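Probable methyltransferase (Bordetella pertussis, PDB 3KTY) probably transfers a methyl group from S-adenosyl-L-methionine to RNA, as expected of a TrmH-family SPOUT methyltransferase, of which this chain is the SpoU methylase domain. Local coordinates at residues V11-T16 / Q159-A164. Residues are numbered along the deposited sequence; the frame is centred on the assembly and turned at random.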
loop_
_atom_site.group_PDB
_atom_site.type_symbol
_atom_site.label_atom_id
_atom_site.label_comp_id
_atom_site.label_asym_id
_atom_site.label_seq_id
_atom_site.Cartn_x
_atom_site.Cartn_y
_atom_site.Cartn_z
ATOM N N VAL A 11 17.433 -6.200 -2.538
ATOM C CA VAL A 11 16.775 -4.990 -2.109
ATOM C C VAL A 11 16.665 -4.937 -0.591
ATOM O O VAL A 11 16.249 -5.913 0.041
ATOM C CB VAL A 11 15.334 -4.859 -2.761
ATOM C CG1 VAL A 11 14.599 -3.692 -2.163
ATOM C CG2 VAL A 11 15.437 -4.707 -4.318
ATOM N N ARG A 12 16.957 -3.779 -0.016
ATOM C CA ARG A 12 16.887 -3.608 1.446
ATOM C C ARG A 12 16.065 -2.442 1.851
ATOM O O ARG A 12 16.155 -1.391 1.216
ATOM C CB ARG A 12 18.276 -3.340 2.003
ATOM C CG ARG A 12 19.000 -4.592 2.146
ATOM C CD ARG A 12 20.285 -4.456 1.494
ATOM N NE ARG A 12 21.272 -4.306 2.515
ATOM C CZ ARG A 12 22.254 -5.162 2.726
ATOM N NH1 ARG A 12 22.408 -6.244 1.979
ATOM N NH2 ARG A 12 23.072 -4.912 3.699
ATOM N N PHE A 13 15.320 -2.593 2.949
ATOM C CA PHE A 13 14.507 -1.494 3.499
ATOM C C PHE A 13 15.018 -1.071 4.859
ATOM O O PHE A 13 15.049 -1.851 5.808
ATOM C CB PHE A 13 13.026 -1.891 3.595
ATOM C CG PHE A 13 12.438 -2.338 2.279
ATOM C CD1 PHE A 13 11.669 -1.480 1.522
ATOM C CD2 PHE A 13 12.713 -3.594 1.782
ATOM C CE1 PHE A 13 11.149 -1.877 0.295
ATOM C CE2 PHE A 13 12.197 -4.004 0.580
ATOM C CZ PHE A 13 11.423 -3.151 -0.167
ATOM N N ILE A 14 15.394 0.190 4.935
ATOM C CA ILE A 14 16.020 0.754 6.097
ATOM C C ILE A 14 15.145 1.756 6.833
ATOM O O ILE A 14 14.829 2.819 6.313
ATOM C CB ILE A 14 17.368 1.391 5.721
ATOM C CG1 ILE A 14 18.185 0.342 4.967
ATOM C CG2 ILE A 14 18.109 1.869 7.011
ATOM C CD1 ILE A 14 19.580 0.794 4.572
HETATM N N MSE A 15 14.769 1.406 8.061
HETATM C CA MSE A 15 14.015 2.322 8.904
HETATM C C MSE A 15 14.913 3.054 9.892
HETATM O O MSE A 15 15.565 2.423 10.722
HETATM C CB MSE A 15 12.986 1.536 9.714
HETATM C CG MSE A 15 11.853 0.912 8.907
HETATM SE SE MSE A 15 10.876 -0.274 10.115
HETATM C CE MSE A 15 9.691 1.038 11.022
ATOM N N THR A 16 14.945 4.373 9.827
ATOM C CA THR A 16 15.735 5.111 10.806
ATOM C C THR A 16 14.968 5.618 12.049
ATOM O O THR A 16 13.879 6.194 11.964
ATOM C CB THR A 16 16.477 6.292 10.173
ATOM O OG1 THR A 16 15.528 7.297 9.809
ATOM C CG2 THR A 16 17.283 5.845 8.960
ATOM N N GLN A 159 2.938 1.996 5.897
ATOM C CA GLN A 159 2.145 2.187 4.691
ATOM C C GLN A 159 3.028 2.730 3.578
ATOM O O GLN A 159 3.065 2.167 2.481
ATOM C CB GLN A 159 0.970 3.087 4.999
ATOM C CG GLN A 159 -0.006 2.400 5.968
ATOM C CD GLN A 159 -0.883 3.375 6.753
ATOM O OE1 GLN A 159 -1.001 4.561 6.395
ATOM N NE2 GLN A 159 -1.509 2.875 7.830
ATOM N N ALA A 160 3.808 3.767 3.889
ATOM C CA ALA A 160 4.862 4.188 2.994
ATOM C C ALA A 160 5.651 2.966 2.518
ATOM O O ALA A 160 5.845 2.778 1.317
ATOM C CB ALA A 160 5.777 5.184 3.634
ATOM N N LEU A 161 6.049 2.114 3.454
ATOM C CA LEU A 161 6.828 0.924 3.109
ATOM C C LEU A 161 6.089 -0.028 2.174
ATOM O O LEU A 161 6.671 -0.575 1.222
ATOM C CB LEU A 161 7.256 0.158 4.356
ATOM C CG LEU A 161 8.656 0.512 4.782
ATOM C CD1 LEU A 161 9.130 -0.439 5.858
ATOM C CD2 LEU A 161 9.542 0.435 3.591
ATOM N N GLN A 162 4.822 -0.272 2.456
ATOM C CA GLN A 162 4.092 -1.175 1.591
ATOM C C GLN A 162 4.028 -0.618 0.138
ATOM O O GLN A 162 4.268 -1.350 -0.840
ATOM C CB GLN A 162 2.701 -1.439 2.161
ATOM C CG GLN A 162 2.072 -2.705 1.626
ATOM C CD GLN A 162 0.677 -2.920 2.177
ATOM O OE1 GLN A 162 0.042 -3.953 1.925
ATOM N NE2 GLN A 162 0.188 -1.940 2.944
ATOM N N LEU A 163 3.713 0.675 0.005
ATOM C CA LEU A 163 3.702 1.278 -1.312
ATOM C C LEU A 163 5.070 1.081 -1.992
ATOM O O LEU A 163 5.126 0.636 -3.115
ATOM C CB LEU A 163 3.285 2.759 -1.273
ATOM C CG LEU A 163 1.839 2.917 -0.899
ATOM C CD1 LEU A 163 1.400 4.328 -1.112
ATOM C CD2 LEU A 163 1.010 1.968 -1.718
ATOM N N ALA A 164 6.154 1.432 -1.319
ATOM C CA ALA A 164 7.493 1.290 -1.912
ATOM C C ALA A 164 7.801 -0.137 -2.348
ATOM O O ALA A 164 8.303 -0.406 -3.446
ATOM C CB ALA A 164 8.532 1.733 -0.926
#
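Phe13 and Leu161 join an interior strand, 11-16, of the parallel sheet to helix 157-172, which covers one face of it in the alpha-beta-alpha sandwich of this SPOUT-class domain. The tight spot is centred on one methyl: Leu161 CD2 lies 3.5 Å from Phe13 CD1, the two side chains crossing at a slant. Phe13 turns its CG beside the backbone N and anti to the carbonyl carbon (chi1 -56°), and the 8.1 Å between the CA atoms of Phe13 and Leu161 is shared by the two side chains, which meet near its middle. An aromatic suits this place because it has several apolar neighbours to fill against: Phe36, edge-to-face, and Ala165 and Leu168 farther along the helix. Leucine, forked at its end, can serve two strand residues at once, one methyl for each. The other flank of the helix faces the second subunit, where Leu163 packs on Met34 of that subunit and Gln159 OE1 hydrogen-bonds Arg29 NH1 of the same subunit. Within the contact the looser side is at Met15 (selenomethionine), still buried, whose unbranched chain, easily fitted to uneven surroundings, also touches Leu39 and Leu41 of the adjoining strand; here the other methyl of the fork, Leu161 CD1, stays 4.3 Å from Met15 CG.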